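Local coordinates for coelenterazine-binding protein with bound coelenterazine (Renilla muelleri, PDB 2HPS), which binds the luciferin coelenterazine and, on binding calcium, probably makes it available for light-producing reaction with luciferase and oxygen, at residues I106-D109 / C110-D114; G117-S120 / L121-K125; K125-L128 / Q129-P133. All coordinates share one frame; numbering follows the deposited sequence.

Interaction 1: residues I106-D109 / C110-D114; sequences IMYD and CIDTD. With CTZ (c2-hydroxy-coelenterazine), chain B.
The last turn of the entering helix of the third EF-hand, where helix 102-111 gives way to the calcium loop, is closed by contacts of I106, M107, Y108 and D109 with C110, I111 and D112. Three backbone bonds carry the helix to its end: C110 N to I106 O, I111 N to M107 O, and D112 N to Y108 O at 2.9 Å. D112 then leaves helical geometry and becomes the centre of an inverse gamma turn. Its CG stands anti to the backbone N (chi1 -177°), which brings the carboxylate obliquely to the Y108 ring, OD2 lying 3.8 Å from Y108 CE2. The two planes are turned 66° apart, and the phenol hydroxyl is bonded to I155 O beyond this turn. A water donates to D109 OD1 and to D112 OD2, each at 2.7 Å, while sitting in the plane of the Y108 ring at its edge. It thus bridges two carboxylates whose like charges would otherwise probably repel, D109 OD1 and D112 OD2 being 5.1 Å apart. D112 is the first residue of the EF-hand loop and probably a calcium ligand, as in a near-identical protein. No metal occupies the loop here; D112 accepts backbone N-H groups of the loop, OD2 from G117 and OD1 from D116. On the ligand side, I111 CG1 packs against the helix carbonyl, 3.3 Å from M107 O, and CD1 reaches C30 of the coelenterazine phenyl ring at 3.9 Å. M107, here selenomethionine, bends at its third torsion; its CE meets C28 of the same ring at 3.9 Å, and SE lies near C12 of the hydroxyphenyl ring that bears O17.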
loop_
_atom_site.group_PDB
_atom_site.type_symbol
_atom_site.label_atom_id
_atom_site.label_comp_id
_atom_site.label_asym_id
_atom_site.label_seq_id
_atom_site.Cartn_x
_atom_site.Cartn_y
_atom_site.Cartn_z
ATOM N N ILE A 106 10.219 0.947 0.844
ATOM C CA ILE A 106 10.744 0.449 -0.437
ATOM C C ILE A 106 10.024 1.127 -1.602
ATOM O O ILE A 106 10.676 1.638 -2.528
ATOM C CB ILE A 106 10.666 -1.092 -0.544
ATOM C CG1 ILE A 106 11.651 -1.723 0.447
ATOM C CG2 ILE A 106 10.919 -1.574 -2.004
ATOM C CD1 ILE A 106 11.661 -3.244 0.400
HETATM N N MSE A 107 8.688 1.175 -1.541
HETATM C CA MSE A 107 7.921 1.863 -2.575
HETATM C C MSE A 107 8.274 3.334 -2.663
HETATM O O MSE A 107 8.436 3.858 -3.756
HETATM C CB MSE A 107 6.426 1.677 -2.377
HETATM C CG MSE A 107 6.052 0.222 -2.427
HETATM SE SE MSE A 107 4.116 -0.025 -2.236
HETATM C CE MSE A 107 3.632 0.684 -3.424
ATOM N N TYR A 108 8.426 4.000 -1.517
ATOM C CA TYR A 108 8.791 5.416 -1.549
ATOM C C TYR A 108 10.119 5.622 -2.283
ATOM O O TYR A 108 10.234 6.526 -3.130
ATOM C CB TYR A 108 8.822 6.047 -0.140
ATOM C CG TYR A 108 9.061 7.544 -0.213
ATOM C CD1 TYR A 108 7.992 8.430 -0.308
ATOM C CD2 TYR A 108 10.359 8.061 -0.265
ATOM C CE1 TYR A 108 8.200 9.811 -0.411
ATOM C CE2 TYR A 108 10.591 9.438 -0.373
ATOM C CZ TYR A 108 9.507 10.306 -0.439
ATOM O OH TYR A 108 9.701 11.665 -0.555
ATOM N N ASP A 109 11.126 4.806 -1.956
ATOM C CA ASP A 109 12.422 4.880 -2.649
ATOM C C ASP A 109 12.257 4.754 -4.166
ATOM O O ASP A 109 12.952 5.425 -4.928
ATOM C CB ASP A 109 13.359 3.788 -2.166
ATOM C CG ASP A 109 13.985 4.106 -0.815
ATOM O OD1 ASP A 109 13.767 5.229 -0.310
ATOM O OD2 ASP A 109 14.707 3.240 -0.286
ATOM N N CYS A 110 11.347 3.870 -4.596
ATOM C CA CYS A 110 11.093 3.674 -6.031
ATOM C C CYS A 110 10.487 4.921 -6.686
ATOM O O CYS A 110 10.795 5.237 -7.846
ATOM C CB CYS A 110 10.217 2.439 -6.250
ATOM S SG CYS A 110 11.047 0.894 -5.835
ATOM N N ILE A 111 9.657 5.657 -5.947
ATOM C CA ILE A 111 9.103 6.914 -6.479
ATOM C C ILE A 111 10.182 8.003 -6.557
ATOM O O ILE A 111 10.220 8.811 -7.505
ATOM C CB ILE A 111 7.945 7.450 -5.596
ATOM C CG1 ILE A 111 6.891 6.360 -5.339
ATOM C CG2 ILE A 111 7.287 8.669 -6.249
ATOM C CD1 ILE A 111 5.824 6.769 -4.305
ATOM N N ASP A 112 11.026 8.018 -5.526
ATOM C CA ASP A 112 12.013 9.074 -5.250
ATOM C C ASP A 112 13.220 8.915 -6.170
ATOM O O ASP A 112 14.226 8.341 -5.774
ATOM C CB ASP A 112 12.425 8.964 -3.776
ATOM C CG ASP A 112 13.399 10.053 -3.323
ATOM O OD1 ASP A 112 13.691 10.998 -4.093
ATOM O OD2 ASP A 112 13.850 9.924 -2.173
ATOM N N THR A 113 13.098 9.431 -7.391
ATOM C CA THR A 113 14.101 9.186 -8.437
ATOM C C THR A 113 15.452 9.823 -8.150
ATOM O O THR A 113 16.490 9.268 -8.527
ATOM C CB THR A 113 13.607 9.584 -9.851
ATOM O OG1 THR A 113 13.409 10.999 -9.934
ATOM C CG2 THR A 113 12.302 8.887 -10.175
ATOM N N ASP A 114 15.445 10.975 -7.480
ATOM C CA ASP A 114 16.693 11.659 -7.132
ATOM C C ASP A 114 17.288 11.086 -5.855
ATOM O O ASP A 114 18.429 11.389 -5.502
ATOM C CB ASP A 114 16.462 13.160 -6.977
ATOM C CG ASP A 114 15.975 13.803 -8.258
ATOM O OD1 ASP A 114 16.669 13.656 -9.300
ATOM O OD2 ASP A 114 14.901 14.446 -8.225
HETATM N N1 CTZ B . -0.625 0.712 -3.810
HETATM C C2 CTZ B . -0.829 -0.291 -4.706
HETATM C C3 CTZ B . -2.023 0.154 -5.426
HETATM N N4 CTZ B . -2.448 1.330 -4.973
HETATM C C5 CTZ B . -3.496 2.102 -5.331
HETATM C C6 CTZ B . -3.712 3.298 -4.642
HETATM N N7 CTZ B . -2.889 3.688 -3.645
HETATM C C8 CTZ B . -1.825 2.943 -3.271
HETATM C C9 CTZ B . -1.601 1.662 -3.980
HETATM C C10 CTZ B . -0.002 -1.545 -4.863
HETATM C C11 CTZ B . -0.132 -2.312 -3.571
HETATM C C12 CTZ B . 0.979 -2.452 -2.741
HETATM C C13 CTZ B . 0.891 -3.140 -1.537
HETATM C C14 CTZ B . -0.339 -3.697 -1.175
HETATM C C15 CTZ B . -1.466 -3.552 -1.998
HETATM C C16 CTZ B . -1.364 -2.855 -3.204
HETATM O O17 CTZ B . -0.430 -4.366 0.002
HETATM O O18 CTZ B . -2.619 -0.487 -6.378
HETATM C C19 CTZ B . -4.840 4.168 -5.044
HETATM C C20 CTZ B . -6.054 3.638 -5.487
HETATM C C21 CTZ B . -7.089 4.488 -5.870
HETATM C C22 CTZ B . -6.910 5.878 -5.828
HETATM C C23 CTZ B . -5.704 6.418 -5.404
HETATM C C24 CTZ B . -4.665 5.564 -5.015
HETATM O O25 CTZ B . -7.938 6.681 -6.215
HETATM C C26 CTZ B . -0.891 3.333 -2.140
HETATM C C27 CTZ B . 0.171 4.256 -2.679
HETATM C C28 CTZ B . 1.510 3.872 -2.727
HETATM C C29 CTZ B . 2.459 4.763 -3.230
HETATM C C30 CTZ B . 2.056 6.025 -3.695
HETATM C C31 CTZ B . 0.718 6.412 -3.633
HETATM C C32 CTZ B . -0.228 5.524 -3.116
HETATM O O HOH W 1 14.074 7.951 -0.385
#

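Interaction 2: residues G117-S120 / L121-K125; sequences GYVS and LPEFK. With CTZ (c2-hydroxy-coelenterazine), chain B.
E123 folds back over S120 at the start of helix 121-131. Its CB lies 3.5 Å from S120 O, and CG, set beside the backbone N (chi1 -77°), lies 3.5 Å from S120 OG. The chain then runs extended, carrying OE1 past the serine hydroxyl to the backbone, where S120 N donates to the anti lone pair of OE1 at 2.8 Å in a nearly straight bond. OE1 also lies 3.3 Å from V119 CA, while OE2 is held by T113 OG1. In return, E123 N makes a weak bond of 3.3 Å to S120 OG, completing a capping box with S120 as N-cap; F124 N to S120 O at 3.0 Å begins the helical pattern. E123 is probably a calcium ligand, but with no metal bound its carboxylate serves the cap. Replacing the glutamate by an alanine takes away the carboxylate, and S120 N and T113 OG1 would probably lose their acceptor. F124 reaches coelenterazine with its ring tip, CZ lying 3.4 Å from C31. Strand 118-120, at 85° to the helix segment, pairs with strand 154-156, while L121 and F124 pack on helix 137-147, and V119 and E123 touch helix 102-111.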
loop_
_atom_site.group_PDB
_atom_site.type_symbol
_atom_site.label_atom_id
_atom_site.label_comp_id
_atom_site.label_asym_id
_atom_site.label_seq_id
_atom_site.Cartn_x
_atom_site.Cartn_y
_atom_site.Cartn_z
ATOM N N GLY A 117 14.654 12.220 -0.730
ATOM C CA GLY A 117 13.648 12.260 0.325
ATOM C C GLY A 117 12.472 13.177 0.014
ATOM O O GLY A 117 11.755 13.595 0.930
ATOM N N TYR A 118 12.300 13.481 -1.275
ATOM C CA TYR A 118 11.129 14.214 -1.800
ATOM C C TYR A 118 10.623 13.586 -3.084
ATOM O O TYR A 118 11.406 13.092 -3.886
ATOM C CB TYR A 118 11.458 15.680 -2.099
ATOM C CG TYR A 118 11.861 16.448 -0.881
ATOM C CD1 TYR A 118 10.907 16.998 -0.023
ATOM C CD2 TYR A 118 13.213 16.599 -0.564
ATOM C CE1 TYR A 118 11.303 17.698 1.129
ATOM C CE2 TYR A 118 13.613 17.287 0.568
ATOM C CZ TYR A 118 12.658 17.824 1.412
ATOM O OH TYR A 118 13.093 18.506 2.530
ATOM N N VAL A 119 9.309 13.627 -3.281
ATOM C CA VAL A 119 8.714 13.168 -4.541
ATOM C C VAL A 119 7.751 14.224 -5.094
ATOM O O VAL A 119 6.942 14.780 -4.360
ATOM C CB VAL A 119 8.012 11.762 -4.410
ATOM C CG1 VAL A 119 9.002 10.685 -3.948
ATOM C CG2 VAL A 119 6.809 11.796 -3.469
ATOM N N SER A 120 7.861 14.510 -6.387
ATOM C CA SER A 120 6.991 15.478 -7.046
ATOM C C SER A 120 5.752 14.782 -7.603
ATOM O O SER A 120 5.681 13.541 -7.649
ATOM C CB SER A 120 7.735 16.104 -8.227
ATOM O OG SER A 120 7.971 15.102 -9.223
ATOM N N LEU A 121 4.806 15.592 -8.085
ATOM C CA LEU A 121 3.631 15.032 -8.739
ATOM C C LEU A 121 3.983 14.134 -9.940
ATOM O O LEU A 121 3.488 13.006 -10.002
ATOM C CB LEU A 121 2.605 16.116 -9.106
ATOM C CG LEU A 121 1.400 15.659 -9.935
ATOM C CD1 LEU A 121 0.544 14.626 -9.201
ATOM C CD2 LEU A 121 0.564 16.906 -10.301
ATOM N N PRO A 122 4.791 14.626 -10.910
ATOM C CA PRO A 122 5.145 13.734 -12.022
ATOM C C PRO A 122 5.701 12.376 -11.567
ATOM O O PRO A 122 5.313 11.338 -12.106
ATOM C CB PRO A 122 6.214 14.533 -12.775
ATOM C CG PRO A 122 5.802 15.952 -12.553
ATOM C CD PRO A 122 5.347 15.985 -11.113
ATOM N N GLU A 123 6.585 12.386 -10.574
ATOM C CA GLU A 123 7.166 11.138 -10.059
ATOM C C GLU A 123 6.112 10.191 -9.474
ATOM O O GLU A 123 6.061 8.988 -9.789
ATOM C CB GLU A 123 8.193 11.453 -8.969
ATOM C CG GLU A 123 9.506 11.956 -9.533
ATOM C CD GLU A 123 10.472 12.373 -8.443
ATOM O OE1 GLU A 123 10.073 13.142 -7.536
ATOM O OE2 GLU A 123 11.629 11.920 -8.493
ATOM N N PHE A 124 5.292 10.769 -8.608
ATOM C CA PHE A 124 4.243 10.078 -7.866
ATOM C C PHE A 124 3.199 9.516 -8.831
ATOM O O PHE A 124 2.841 8.342 -8.744
ATOM C CB PHE A 124 3.634 11.104 -6.931
ATOM C CG PHE A 124 2.544 10.588 -6.044
ATOM C CD1 PHE A 124 2.801 10.321 -4.692
ATOM C CD2 PHE A 124 1.239 10.452 -6.524
ATOM C CE1 PHE A 124 1.763 9.887 -3.841
ATOM C CE2 PHE A 124 0.209 10.019 -5.684
ATOM C CZ PHE A 124 0.465 9.749 -4.352
ATOM N N LYS A 125 2.743 10.343 -9.767
ATOM C CA LYS A 125 1.754 9.904 -10.767
ATOM C C LYS A 125 2.275 8.758 -11.649
ATOM O O LYS A 125 1.539 7.787 -11.905
ATOM C CB LYS A 125 1.305 11.098 -11.616
ATOM C CG LYS A 125 0.225 10.808 -12.665
ATOM C CD LYS A 125 -0.103 12.099 -13.452
ATOM C CE LYS A 125 -1.070 11.862 -14.621
ATOM N NZ LYS A 125 -0.425 11.078 -15.737
HETATM N N1 CTZ B . -0.625 0.712 -3.810
HETATM C C2 CTZ B . -0.829 -0.291 -4.706
HETATM C C3 CTZ B . -2.023 0.154 -5.426
HETATM N N4 CTZ B . -2.448 1.330 -4.973
HETATM C C5 CTZ B . -3.496 2.102 -5.331
HETATM C C6 CTZ B . -3.712 3.298 -4.642
HETATM N N7 CTZ B . -2.889 3.688 -3.645
HETATM C C8 CTZ B . -1.825 2.943 -3.271
HETATM C C9 CTZ B . -1.601 1.662 -3.980
HETATM C C10 CTZ B . -0.002 -1.545 -4.863
HETATM C C11 CTZ B . -0.132 -2.312 -3.571
HETATM C C12 CTZ B . 0.979 -2.452 -2.741
HETATM C C13 CTZ B . 0.891 -3.140 -1.537
HETATM C C14 CTZ B . -0.339 -3.697 -1.175
HETATM C C15 CTZ B . -1.466 -3.552 -1.998
HETATM C C16 CTZ B . -1.364 -2.855 -3.204
HETATM O O17 CTZ B . -0.430 -4.366 0.002
HETATM O O18 CTZ B . -2.619 -0.487 -6.378
HETATM C C19 CTZ B . -4.840 4.168 -5.044
HETATM C C20 CTZ B . -6.054 3.638 -5.487
HETATM C C21 CTZ B . -7.089 4.488 -5.870
HETATM C C22 CTZ B . -6.910 5.878 -5.828
HETATM C C23 CTZ B . -5.704 6.418 -5.404
HETATM C C24 CTZ B . -4.665 5.564 -5.015
HETATM O O25 CTZ B . -7.938 6.681 -6.215
HETATM C C26 CTZ B . -0.891 3.333 -2.140
HETATM C C27 CTZ B . 0.171 4.256 -2.679
HETATM C C28 CTZ B . 1.510 3.872 -2.727
HETATM C C29 CTZ B . 2.459 4.763 -3.230
HETATM C C30 CTZ B . 2.056 6.025 -3.695
HETATM C C31 CTZ B . 0.718 6.412 -3.633
HETATM C C32 CTZ B . -0.228 5.524 -3.116
#

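Interaction 3: residues K125-L128 / Q129-P133. With CTZ (c2-hydroxy-coelenterazine), chain B.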
loop_
_atom_site.group_PDB
_atom_site.type_symbol
_atom_site.label_atom_id
_atom_site.label_comp_id
_atom_site.label_asym_id
_atom_site.label_seq_id
_atom_site.Cartn_x
_atom_site.Cartn_y
_atom_site.Cartn_z
ATOM N N LYS A 125 2.743 10.343 -9.767
ATOM C CA LYS A 125 1.754 9.904 -10.767
ATOM C C LYS A 125 2.275 8.758 -11.649
ATOM O O LYS A 125 1.539 7.787 -11.905
ATOM C CB LYS A 125 1.305 11.098 -11.616
ATOM C CG LYS A 125 0.225 10.808 -12.665
ATOM C CD LYS A 125 -0.103 12.099 -13.452
ATOM C CE LYS A 125 -1.070 11.862 -14.621
ATOM N NZ LYS A 125 -0.425 11.078 -15.737
ATOM N N ALA A 126 3.530 8.857 -12.099
ATOM C CA ALA A 126 4.138 7.805 -12.934
ATOM C C ALA A 126 4.194 6.482 -12.181
ATOM O O ALA A 126 3.869 5.415 -12.738
ATOM C CB ALA A 126 5.539 8.213 -13.399
ATOM N N PHE A 127 4.576 6.556 -10.906
ATOM C CA PHE A 127 4.657 5.354 -10.078
ATOM C C PHE A 127 3.272 4.743 -9.822
ATOM O O PHE A 127 3.046 3.544 -10.033
ATOM C CB PHE A 127 5.387 5.629 -8.756
ATOM C CG PHE A 127 5.423 4.435 -7.837
ATOM C CD1 PHE A 127 6.467 3.519 -7.911
ATOM C CD2 PHE A 127 4.390 4.208 -6.927
ATOM C CE1 PHE A 127 6.490 2.405 -7.080
ATOM C CE2 PHE A 127 4.407 3.102 -6.086
ATOM C CZ PHE A 127 5.460 2.198 -6.174
ATOM N N LEU A 128 2.341 5.577 -9.384
ATOM C CA LEU A 128 1.014 5.103 -9.044
ATOM C C LEU A 128 0.289 4.500 -10.251
ATOM O O LEU A 128 -0.393 3.488 -10.127
ATOM C CB LEU A 128 0.192 6.231 -8.419
ATOM C CG LEU A 128 -1.188 5.810 -7.946
ATOM C CD1 LEU A 128 -1.102 4.617 -6.962
ATOM C CD2 LEU A 128 -1.875 7.013 -7.290
ATOM N N GLN A 129 0.454 5.114 -11.424
ATOM C CA GLN A 129 -0.189 4.591 -12.636
ATOM C C GLN A 129 0.539 3.385 -13.242
ATOM O O GLN A 129 -0.016 2.684 -14.093
ATOM C CB GLN A 129 -0.377 5.699 -13.655
ATOM C CG GLN A 129 -1.408 6.729 -13.161
ATOM C CD GLN A 129 -1.684 7.790 -14.198
ATOM O OE1 GLN A 129 -0.754 8.293 -14.829
ATOM N NE2 GLN A 129 -2.959 8.122 -14.393
ATOM N N ALA A 130 1.776 3.154 -12.820
ATOM C CA ALA A 130 2.468 1.914 -13.182
ATOM C C ALA A 130 1.946 0.762 -12.337
ATOM O O ALA A 130 1.635 -0.310 -12.865
ATOM C CB ALA A 130 3.983 2.067 -13.037
ATOM N N VAL A 131 1.814 0.967 -11.026
ATOM C CA VAL A 131 1.288 -0.112 -10.174
ATOM C C VAL A 131 -0.196 -0.301 -10.436
ATOM O O VAL A 131 -0.702 -1.426 -10.382
ATOM C CB VAL A 131 1.599 0.053 -8.651
ATOM C CG1 VAL A 131 3.108 0.274 -8.448
ATOM C CG2 VAL A 131 0.810 1.166 -8.042
ATOM N N GLY A 132 -0.872 0.804 -10.770
ATOM C CA GLY A 132 -2.318 0.790 -11.025
ATOM C C GLY A 132 -2.675 1.499 -12.326
ATOM O O GLY A 132 -3.189 2.621 -12.318
ATOM N N PRO A 133 -2.410 0.846 -13.463
ATOM C CA PRO A 133 -2.662 1.440 -14.794
ATOM C C PRO A 133 -4.134 1.712 -15.086
ATOM O O PRO A 133 -4.458 2.460 -16.019
ATOM C CB PRO A 133 -2.087 0.411 -15.772
ATOM C CG PRO A 133 -1.944 -0.873 -14.971
ATOM C CD PRO A 133 -1.818 -0.506 -13.529
HETATM N N1 CTZ B . -0.625 0.712 -3.810
HETATM C C2 CTZ B . -0.829 -0.291 -4.706
HETATM C C3 CTZ B . -2.023 0.154 -5.426
HETATM N N4 CTZ B . -2.448 1.330 -4.973
HETATM C C5 CTZ B . -3.496 2.102 -5.331
HETATM C C6 CTZ B . -3.712 3.298 -4.642
HETATM N N7 CTZ B . -2.889 3.688 -3.645
HETATM C C8 CTZ B . -1.825 2.943 -3.271
HETATM C C9 CTZ B . -1.601 1.662 -3.980
HETATM C C10 CTZ B . -0.002 -1.545 -4.863
HETATM C C11 CTZ B . -0.132 -2.312 -3.571
HETATM C C12 CTZ B . 0.979 -2.452 -2.741
HETATM C C13 CTZ B . 0.891 -3.140 -1.537
HETATM C C14 CTZ B . -0.339 -3.697 -1.175
HETATM C C15 CTZ B . -1.466 -3.552 -1.998
HETATM C C16 CTZ B . -1.364 -2.855 -3.204
HETATM O O17 CTZ B . -0.430 -4.366 0.002
HETATM O O18 CTZ B . -2.619 -0.487 -6.378
HETATM C C19 CTZ B . -4.840 4.168 -5.044
HETATM C C20 CTZ B . -6.054 3.638 -5.487
HETATM C C21 CTZ B . -7.089 4.488 -5.870
HETATM C C22 CTZ B . -6.910 5.878 -5.828
HETATM C C23 CTZ B . -5.704 6.418 -5.404
HETATM C C24 CTZ B . -4.665 5.564 -5.015
HETATM O O25 CTZ B . -7.938 6.681 -6.215
HETATM C C26 CTZ B . -0.891 3.333 -2.140
HETATM C C27 CTZ B . 0.171 4.256 -2.679
HETATM C C28 CTZ B . 1.510 3.872 -2.727
HETATM C C29 CTZ B . 2.459 4.763 -3.230
HETATM C C30 CTZ B . 2.056 6.025 -3.695
HETATM C C31 CTZ B . 0.718 6.412 -3.633
HETATM C C32 CTZ B . -0.228 5.524 -3.116
#
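K125 and Q129 join one helical turn apart: K125 NZ donates to Q129 OE1 at 2.9 Å, approaching 28° out of the carbonyl plane. The lysine chain stays extended until its last torsion bends (chi4 -70°) and brings the ammonium to the amide oxygen. D137 is the second partner of both side chains, forming a salt bridge with K125 NZ and accepting from Q129 NE2, which also donates to L135 O. The amide is therefore gripped through both its oxygen and its nitrogen, which should fix its rotation. Inside this polar edge the backbone of helix 121-131 runs to its end. V131 N bonds to F127 O at 3.0 Å, G132 N closes on L128 O at 2.8 Å, and A130 N divides two weak bonds between A126 O and F127 O. G132 is the first residue to leave helical geometry.

Packing follows on the side of the helix that faces the ligand. V131 CG1 sits over one face of the F127 ring, a CH-pi contact 4.1 Å from the centroid and 23° off the normal, offset toward the rim. The other methyl, V131 CG2, meets L128 CD1 at 4.1 Å. All three side chains also reach coelenterazine: F127 CE2 approaches C29 of its phenyl ring at 3.8 Å, L128 CD1 approaches C6 of the bicyclic core at 3.7 Å, and V131 CG2 lies 4.0 Å from carbonyl carbon C3. Charged and amide groups at one side and hydrocarbon toward the ligand make this an amphipathic helix end that meets the ligand by shape and dispersion, whereas Y36, R19 and R22 supply hydrogen bonds to it.

Interactions 1, 2 and 3 follow the third EF-hand from entering helix through loop to the end of the exiting helix. Across the vacant loop, interactions 1 and 2 are joined by two probable hydrogen bonds, D112 OD2 to G117 N at 2.8 Å and T113 OG1 to E123 OE2 at 2.5 Å. Interactions 2 and 3 share K125 and helix 121-131. F127 of interaction 3 packs back on interaction 1, its CG 3.5 Å from I111 CG1 and its CZ 3.6 Å from M107 CE. All three contacts touch the same phenyl ring of coelenterazine, so calcium entering the loop could plausibly be felt in the pocket through these helices.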